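Apoptosis regulator CED-9 (Caenorhabditis elegans, PDB 1OHU) restrains programmed cell death by sequestering the caspase activator CED-4 until EGL-1 binds and releases it. Local coordinates at residues Glu62-Phe67 and Gly111-Ala116; Thr22-Gln27 and Ile55-His60. The protein carries 3 engineered substitutions. One frame throughout, in Å; residues are numbered along the deposited sequence.

Contact 1 of 2, residues Glu62-Phe67 and Gly111-Ala116; sequences ENFETF and GGFVAA
The F113 ring takes F64 over one face and the E65 carboxylate at its edge, and through it helix 101-118 packs against helix 44-71 inside the all-helical Bcl-2 fold of this piece of CED-9. F113 directly follows G111 and G112, the last residues of the predicted BH1 motif. It has the largest share of the buried surface and can be followed atom by atom. Its CB already touches the partner, 3.9 Å from F64 CD2. CG stands anti to the backbone N (chi1 177°), which carries the ring out toward helix 44-71, and F64 CD2 comes over one face of this ring, 3.8 Å from F113 CG. Farther out, CD2 and CE2 of F113 pass beneath the CB of F64, a CH-pi contact with that CB 4.1 Å from the ring centroid; CE2 also approaches the backbone carbonyl, 3.5 Å from F64 O. That oxygen is already engaged along its own helix, accepting a hydrogen bond from the hydroxyl of S68. The two phenyl rings lean on each other obliquely, their planes 50° apart, while the F64 ring makes an edge-to-face pair with F110, one turn earlier on the same helix as F113. At CE1 and CZ the ring meets the E65 carboxylate: the E65 chain bends at chi2 and brings its acid group to the ring's edge, the two planes 76° apart. The other carboxylate oxygen, OE1, forms a salt bridge with K117, which ties the acid to helix 101-118 a second time. The ring's outermost carbon, F113 CZ, ends 3.1 Å from E65 OE2, near the plane of the ring.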
ATOM      1  N   GLU A  62      -5.331   4.615  14.236  1.00 36.06           N
ATOM      2  CA  GLU A  62      -6.451   5.509  14.500  1.00 35.34           C
ATOM      3  C   GLU A  62      -6.788   6.414  13.318  1.00 34.27           C
ATOM      4  O   GLU A  62      -7.957   6.566  12.961  1.00 34.03           O
ATOM      5  CB  GLU A  62      -6.182   6.366  15.744  1.00 35.16           C
ATOM      6  CG  GLU A  62      -7.313   7.321  16.064  1.00 37.49           C
ATOM      7  CD  GLU A  62      -7.039   8.185  17.285  1.00 40.32           C
ATOM      8  OE1 GLU A  62      -7.428   7.791  18.405  1.00 39.02           O
ATOM      9  OE2 GLU A  62      -6.425   9.260  17.115  1.00 43.84           O
ATOM     10  N   ASN A  63      -5.778   7.030  12.715  1.00 31.73           N
ATOM     11  CA  ASN A  63      -6.051   7.888  11.578  1.00 32.22           C
ATOM     12  C   ASN A  63      -6.527   7.035  10.415  1.00 31.87           C
ATOM     13  O   ASN A  63      -7.293   7.493   9.565  1.00 32.22           O
ATOM     14  CB  ASN A  63      -4.815   8.704  11.194  1.00 31.72           C
ATOM     15  CG  ASN A  63      -4.709   9.989  11.996  1.00 37.85           C
ATOM     16  OD1 ASN A  63      -3.929  10.890  11.668  1.00 39.49           O
ATOM     17  ND2 ASN A  63      -5.503  10.083  13.060  1.00 38.38           N
ATOM     18  N   PHE A  64      -6.088   5.782  10.391  1.00 30.21           N
ATOM     19  CA  PHE A  64      -6.501   4.864   9.342  1.00 29.26           C
ATOM     20  C   PHE A  64      -7.987   4.570   9.458  1.00 28.45           C
ATOM     21  O   PHE A  64      -8.684   4.489   8.452  1.00 27.84           O
ATOM     22  CB  PHE A  64      -5.696   3.567   9.416  1.00 27.28           C
ATOM     23  CG  PHE A  64      -4.512   3.537   8.490  1.00 26.09           C
ATOM     24  CD1 PHE A  64      -3.901   4.720   8.082  1.00 26.57           C
ATOM     25  CD2 PHE A  64      -4.009   2.324   8.020  1.00 26.79           C
ATOM     26  CE1 PHE A  64      -2.806   4.698   7.214  1.00 27.42           C
ATOM     27  CE2 PHE A  64      -2.913   2.289   7.153  1.00 24.96           C
ATOM     28  CZ  PHE A  64      -2.313   3.477   6.749  1.00 26.55           C
ATOM     29  N   GLU A  65      -8.479   4.422  10.684  1.00 27.64           N
ATOM     30  CA  GLU A  65      -9.898   4.140  10.879  1.00 28.51           C
ATOM     31  C   GLU A  65     -10.732   5.281  10.309  1.00 28.34           C
ATOM     32  O   GLU A  65     -11.746   5.054   9.637  1.00 29.84           O
ATOM     33  CB  GLU A  65     -10.221   3.955  12.368  1.00 27.23           C
ATOM     34  CG  GLU A  65      -9.733   2.641  12.989  1.00 31.18           C
ATOM     35  CD  GLU A  65     -10.249   1.387  12.272  1.00 32.78           C
ATOM     36  OE1 GLU A  65     -11.326   1.438  11.637  1.00 32.64           O
ATOM     37  OE2 GLU A  65      -9.581   0.332  12.357  1.00 36.15           O
ATOM     38  N   THR A  66     -10.289   6.509  10.570  1.00 26.11           N
ATOM     39  CA  THR A  66     -10.983   7.705  10.094  1.00 25.70           C
ATOM     40  C   THR A  66     -11.016   7.807   8.576  1.00 25.12           C
ATOM     41  O   THR A  66     -12.077   7.984   7.980  1.00 26.02           O
ATOM     42  CB  THR A  66     -10.323   8.984  10.641  1.00 25.46           C
ATOM     43  OG1 THR A  66     -10.524   9.050  12.058  1.00 25.41           O
ATOM     44  CG2 THR A  66     -10.918  10.226   9.978  1.00 19.17           C
ATOM     45  N   PHE A  67      -9.850   7.693   7.954  1.00 24.44           N
ATOM     46  CA  PHE A  67      -9.758   7.787   6.504  1.00 23.90           C
ATOM     47  C   PHE A  67     -10.575   6.723   5.775  1.00 24.08           C
ATOM     48  O   PHE A  67     -11.166   6.994   4.735  1.00 22.59           O
ATOM     49  CB  PHE A  67      -8.291   7.707   6.062  1.00 24.93           C
ATOM     50  CG  PHE A  67      -7.432   8.848   6.560  1.00 27.05           C
ATOM     51  CD1 PHE A  67      -7.969  10.120   6.745  1.00 26.54           C
ATOM     52  CD2 PHE A  67      -6.077   8.655   6.814  1.00 28.46           C
ATOM     53  CE1 PHE A  67      -7.174  11.184   7.176  1.00 30.58           C
ATOM     54  CE2 PHE A  67      -5.271   9.710   7.243  1.00 30.39           C
ATOM     55  CZ  PHE A  67      -5.821  10.979   7.425  1.00 29.52           C
ATOM     56  N   GLY A 111      -4.305   1.206   1.671  1.00 23.93           N
ATOM     57  CA  GLY A 111      -5.065   0.479   0.667  1.00 22.41           C
ATOM     58  C   GLY A 111      -5.337  -0.929   1.153  1.00 21.00           C
ATOM     59  O   GLY A 111      -6.468  -1.405   1.095  1.00 19.25           O
ATOM     60  N   GLY A 112      -4.294  -1.594   1.644  1.00 19.07           N
ATOM     61  CA  GLY A 112      -4.465  -2.946   2.144  1.00 19.05           C
ATOM     62  C   GLY A 112      -5.442  -2.972   3.304  1.00 19.09           C
ATOM     63  O   GLY A 112      -6.270  -3.866   3.412  1.00 20.48           O
ATOM     64  N   PHE A 113      -5.329  -1.977   4.176  1.00 20.77           N
ATOM     65  CA  PHE A 113      -6.181  -1.842   5.349  1.00 23.13           C
ATOM     66  C   PHE A 113      -7.660  -1.740   4.965  1.00 22.10           C
ATOM     67  O   PHE A 113      -8.505  -2.444   5.515  1.00 22.78           O
ATOM     68  CB  PHE A 113      -5.780  -0.587   6.134  1.00 24.27           C
ATOM     69  CG  PHE A 113      -6.646  -0.314   7.334  1.00 27.00           C
ATOM     70  CD1 PHE A 113      -6.494  -1.053   8.500  1.00 28.01           C
ATOM     71  CD2 PHE A 113      -7.611   0.692   7.298  1.00 27.52           C
ATOM     72  CE1 PHE A 113      -7.291  -0.794   9.617  1.00 29.31           C
ATOM     73  CE2 PHE A 113      -8.409   0.957   8.404  1.00 29.17           C
ATOM     74  CZ  PHE A 113      -8.247   0.210   9.571  1.00 29.42           C
ATOM     75  N   VAL A 114      -7.963  -0.848   4.028  1.00 21.26           N
ATOM     76  CA  VAL A 114      -9.337  -0.649   3.573  1.00 21.80           C
ATOM     77  C   VAL A 114      -9.862  -1.877   2.822  1.00 20.25           C
ATOM     78  O   VAL A 114     -11.007  -2.278   2.997  1.00 23.00           O
ATOM     79  CB  VAL A 114      -9.437   0.573   2.646  1.00 21.73           C
ATOM     80  CG1 VAL A 114     -10.894   0.834   2.297  1.00 25.00           C
ATOM     81  CG2 VAL A 114      -8.831   1.785   3.330  1.00 25.87           C
ATOM     82  N   ALA A 115      -9.026  -2.460   1.973  1.00 19.03           N
ATOM     83  CA  ALA A 115      -9.418  -3.647   1.223  1.00 18.94           C
ATOM     84  C   ALA A 115      -9.890  -4.718   2.204  1.00 19.27           C
ATOM     85  O   ALA A 115     -10.927  -5.341   1.999  1.00 21.52           O
ATOM     86  CB  ALA A 115      -8.243  -4.163   0.412  1.00 15.33           C
ATOM     87  N   ALA A 116      -9.132  -4.920   3.279  1.00 19.18           N
ATOM     88  CA  ALA A 116      -9.502  -5.919   4.281  1.00 21.10           C
ATOM     89  C   ALA A 116     -10.856  -5.615   4.930  1.00 21.90           C
ATOM     90  O   ALA A 116     -11.552  -6.528   5.368  1.00 24.03           O
ATOM     91  CB  ALA A 116      -8.422  -6.017   5.342  1.00 21.98           C
TER

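Contact 2 of 2, residues Thr22-Gln27 and Ile55-His60; sequences THRIRQ and IFEKKH
R24 and E57 account for the whole of this contact, a side-on salt bridge between the helix carrying the predicted BH4 motif and helix 44-71. Two nitrogens of the guanidinium each take one carboxylate oxygen. R24 NE donates to E57 OE1 at 2.8 Å, almost straight at 174°, and R24 NH2 donates to E57 OE2 at 3.0 Å. Both oxygens accept on their syn lone pairs; the two bonds, one to each oxygen, fix the rotation of the flat groups and hold them nearly coplanar, 17° apart. The chains reach this pose differently: E57 runs extended beyond CG, with CG anti to its backbone N, whereas R24 bends at chi2 (54°) to present its NE edge. A leucine in place of R24 would remove both donors and would probably leave the E57 carboxylate without its paired charge and freer to turn. Helix 101-118 borders both partners: A116 packs against R24, S109 touches E57, and F113 lies against both. The bridge thus links helices 13-27 and 44-71 alongside helix 101-118, in a part of the surface where neither residue is fully buried.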
ATOM      1  N   THR A  22      -3.237  -8.728  -0.968  1.00 23.93           N
ATOM      2  CA  THR A  22      -3.421 -10.152  -0.707  1.00 24.62           C
ATOM      3  C   THR A  22      -2.994 -10.530   0.718  1.00 24.63           C
ATOM      4  O   THR A  22      -3.711 -11.236   1.428  1.00 24.07           O
ATOM      5  CB  THR A  22      -2.613 -10.981  -1.712  1.00 25.05           C
ATOM      6  OG1 THR A  22      -3.036 -10.653  -3.039  1.00 26.03           O
ATOM      7  CG2 THR A  22      -2.815 -12.456  -1.473  1.00 22.96           C
ATOM      8  N   HIS A  23      -1.826 -10.046   1.127  1.00 26.82           N
ATOM      9  CA  HIS A  23      -1.283 -10.329   2.448  1.00 26.90           C
ATOM     10  C   HIS A  23      -2.104  -9.709   3.577  1.00 25.99           C
ATOM     11  O   HIS A  23      -2.384 -10.364   4.583  1.00 27.85           O
ATOM     12  CB  HIS A  23       0.157  -9.827   2.529  1.00 27.05           C
ATOM     13  CG  HIS A  23       0.717  -9.836   3.915  1.00 30.05           C
ATOM     14  ND1 HIS A  23       1.027 -11.000   4.586  1.00 31.88           N
ATOM     15  CD2 HIS A  23       0.978  -8.822   4.774  1.00 30.01           C
ATOM     16  CE1 HIS A  23       1.455 -10.702   5.800  1.00 30.85           C
ATOM     17  NE2 HIS A  23       1.434  -9.387   5.940  1.00 29.21           N
ATOM     18  N   ARG A  24      -2.495  -8.451   3.419  1.00 25.13           N
ATOM     19  CA  ARG A  24      -3.273  -7.797   4.459  1.00 25.67           C
ATOM     20  C   ARG A  24      -4.655  -8.430   4.607  1.00 25.63           C
ATOM     21  O   ARG A  24      -5.176  -8.558   5.717  1.00 25.07           O
ATOM     22  CB  ARG A  24      -3.401  -6.295   4.177  1.00 23.39           C
ATOM     23  CG  ARG A  24      -4.088  -5.536   5.311  1.00 22.44           C
ATOM     24  CD  ARG A  24      -3.402  -5.781   6.651  1.00 20.21           C
ATOM     25  NE  ARG A  24      -4.106  -5.121   7.752  1.00 23.60           N
ATOM     26  CZ  ARG A  24      -5.232  -5.565   8.305  1.00 23.38           C
ATOM     27  NH1 ARG A  24      -5.804  -6.681   7.876  1.00 23.16           N
ATOM     28  NH2 ARG A  24      -5.796  -4.879   9.286  1.00 24.78           N
ATOM     29  N   ILE A  25      -5.245  -8.834   3.489  1.00 24.98           N
ATOM     30  CA  ILE A  25      -6.553  -9.472   3.517  1.00 24.80           C
ATOM     31  C   ILE A  25      -6.449 -10.851   4.176  1.00 25.63           C
ATOM     32  O   ILE A  25      -7.327 -11.250   4.935  1.00 24.84           O
ATOM     33  CB  ILE A  25      -7.107  -9.635   2.096  1.00 24.37           C
ATOM     34  CG1 ILE A  25      -7.465  -8.254   1.528  1.00 24.15           C
ATOM     35  CG2 ILE A  25      -8.304 -10.582   2.104  1.00 23.96           C
ATOM     36  CD1 ILE A  25      -7.887  -8.278   0.064  1.00 24.21           C
ATOM     37  N   ARG A  26      -5.378 -11.582   3.880  1.00 28.01           N
ATOM     38  CA  ARG A  26      -5.193 -12.904   4.479  1.00 30.09           C
ATOM     39  C   ARG A  26      -4.910 -12.747   5.966  1.00 31.20           C
ATOM     40  O   ARG A  26      -5.246 -13.614   6.764  1.00 31.58           O
ATOM     41  CB  ARG A  26      -4.047 -13.648   3.793  1.00 29.26           C
ATOM     42  CG  ARG A  26      -4.430 -14.213   2.440  1.00 28.25           C
ATOM     43  CD  ARG A  26      -3.253 -14.826   1.697  1.00 27.05           C
ATOM     44  NE  ARG A  26      -3.723 -15.519   0.494  1.00 25.59           N
ATOM     45  CZ  ARG A  26      -2.949 -15.935  -0.504  1.00 25.74           C
ATOM     46  NH1 ARG A  26      -1.631 -15.735  -0.472  1.00 23.49           N
ATOM     47  NH2 ARG A  26      -3.495 -16.565  -1.537  1.00 22.47           N
ATOM     48  N   GLN A  27      -4.305 -11.618   6.331  1.00 34.30           N
ATOM     49  CA  GLN A  27      -3.980 -11.328   7.720  1.00 35.48           C
ATOM     50  C   GLN A  27      -5.277 -11.202   8.511  1.00 35.99           C
ATOM     51  O   GLN A  27      -5.311 -11.411   9.723  1.00 35.46           O
ATOM     52  CB  GLN A  27      -3.186 -10.025   7.803  1.00 38.45           C
ATOM     53  CG  GLN A  27      -1.994 -10.086   8.738  1.00 44.15           C
ATOM     54  CD  GLN A  27      -1.110 -11.291   8.464  1.00 45.67           C
ATOM     55  OE1 GLN A  27      -0.777 -11.582   7.313  1.00 47.26           O
ATOM     56  NE2 GLN A  27      -0.725 -11.999   9.523  1.00 47.38           N
ATOM     57  N   ILE A  55       4.006  -2.208  10.044  1.00 35.57           N
ATOM     58  CA  ILE A  55       4.547  -1.238  10.984  1.00 35.88           C
ATOM     59  C   ILE A  55       3.812   0.092  10.849  1.00 35.70           C
ATOM     60  O   ILE A  55       3.420   0.697  11.847  1.00 38.85           O
ATOM     61  CB  ILE A  55       6.048  -0.984  10.731  1.00 36.26           C
ATOM     62  CG1 ILE A  55       6.847  -2.255  11.013  1.00 37.16           C
ATOM     63  CG2 ILE A  55       6.540   0.159  11.607  1.00 36.55           C
ATOM     64  CD1 ILE A  55       8.334  -2.077  10.812  1.00 40.38           C
ATOM     65  N   PHE A  56       3.617   0.540   9.615  1.00 33.19           N
ATOM     66  CA  PHE A  56       2.945   1.810   9.374  1.00 33.18           C
ATOM     67  C   PHE A  56       1.515   1.798   9.899  1.00 33.20           C
ATOM     68  O   PHE A  56       1.068   2.766  10.513  1.00 32.81           O
ATOM     69  CB  PHE A  56       2.923   2.132   7.880  1.00 32.49           C
ATOM     70  CG  PHE A  56       2.496   3.537   7.569  1.00 31.24           C
ATOM     71  CD1 PHE A  56       3.417   4.473   7.127  1.00 33.50           C
ATOM     72  CD2 PHE A  56       1.171   3.929   7.729  1.00 32.27           C
ATOM     73  CE1 PHE A  56       3.024   5.780   6.847  1.00 34.93           C
ATOM     74  CE2 PHE A  56       0.770   5.229   7.454  1.00 29.63           C
ATOM     75  CZ  PHE A  56       1.693   6.157   7.014  1.00 31.68           C
ATOM     76  N   GLU A  57       0.797   0.706   9.652  1.00 31.80           N
ATOM     77  CA  GLU A  57      -0.582   0.607  10.103  1.00 33.00           C
ATOM     78  C   GLU A  57      -0.658   0.717  11.614  1.00 34.78           C
ATOM     79  O   GLU A  57      -1.499   1.440  12.145  1.00 33.96           O
ATOM     80  CB  GLU A  57      -1.220  -0.718   9.680  1.00 30.75           C
ATOM     81  CG  GLU A  57      -2.697  -0.796  10.071  1.00 28.65           C
ATOM     82  CD  GLU A  57      -3.351  -2.120   9.694  1.00 27.35           C
ATOM     83  OE1 GLU A  57      -3.046  -2.665   8.607  1.00 25.85           O
ATOM     84  OE2 GLU A  57      -4.183  -2.606  10.483  1.00 23.49           O
ATOM     85  N   LYS A  58       0.214  -0.012  12.303  1.00 36.74           N
ATOM     86  CA  LYS A  58       0.227   0.011  13.760  1.00 39.09           C
ATOM     87  C   LYS A  58       0.470   1.410  14.297  1.00 38.86           C
ATOM     88  O   LYS A  58      -0.069   1.780  15.334  1.00 40.76           O
ATOM     89  CB  LYS A  58       1.291  -0.947  14.310  1.00 41.53           C
ATOM     90  CG  LYS A  58       0.953  -2.418  14.115  1.00 45.21           C
ATOM     91  CD  LYS A  58       1.873  -3.332  14.925  1.00 46.95           C
ATOM     92  CE  LYS A  58       1.376  -4.776  14.867  1.00 51.19           C
ATOM     93  NZ  LYS A  58       2.045  -5.673  15.859  1.00 53.45           N
ATOM     94  N   LYS A  59       1.271   2.191  13.585  1.00 40.00           N
ATOM     95  CA  LYS A  59       1.570   3.548  14.016  1.00 40.91           C
ATOM     96  C   LYS A  59       0.442   4.528  13.725  1.00 41.38           C
ATOM     97  O   LYS A  59       0.191   5.442  14.509  1.00 40.68           O
ATOM     98  CB  LYS A  59       2.850   4.045  13.346  1.00 42.86           C
ATOM     99  CG  LYS A  59       4.087   3.261  13.747  1.00 48.06           C
ATOM    100  CD  LYS A  59       5.368   3.933  13.256  1.00 50.20           C
ATOM    101  CE  LYS A  59       6.600   3.302  13.902  1.00 50.64           C
ATOM    102  NZ  LYS A  59       7.854   3.978  13.473  1.00 51.56           N
ATOM    103  N   HIS A  60      -0.252   4.324  12.611  1.00 40.68           N
ATOM    104  CA  HIS A  60      -1.326   5.226  12.216  1.00 39.93           C
ATOM    105  C   HIS A  60      -2.705   4.595  12.184  1.00 38.79           C
ATOM    106  O   HIS A  60      -3.586   5.057  11.468  1.00 39.75           O
ATOM    107  CB  HIS A  60      -0.983   5.817  10.854  1.00 40.60           C
ATOM    108  CG  HIS A  60       0.313   6.560  10.848  1.00 42.38           C
ATOM    109  ND1 HIS A  60       0.439   7.836  11.352  1.00 43.51           N
ATOM    110  CD2 HIS A  60       1.556   6.179  10.472  1.00 43.74           C
ATOM    111  CE1 HIS A  60       1.705   8.209  11.289  1.00 44.30           C
ATOM    112  NE2 HIS A  60       2.404   7.221  10.760  1.00 44.75           N
TER

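Contacts 1 and 2 illustrate how one long helix can serve two partners: helix 44-71 offers E57 to helix 13-27, which carries the predicted BH4 motif, and, two turns on, F64 and E65 to helix 101-118. Their centres lie about 9 Å apart, and they touch directly. F113 CD1 of contact 1 is 3.4 Å from E57 OE2, an oxygen of the salt bridge, so an apolar ring flanks the ion pair. From the same helix, G112 O packs 3.3 Å from R24 CG, part of the aliphatic stem of the arginine. F64 CZ also packs 3.6 Å from F56 CE2. Contact 1 is buried and contact 2 lies at the surface; F113, which touches R24 and E57, brings helix 101-118 to both.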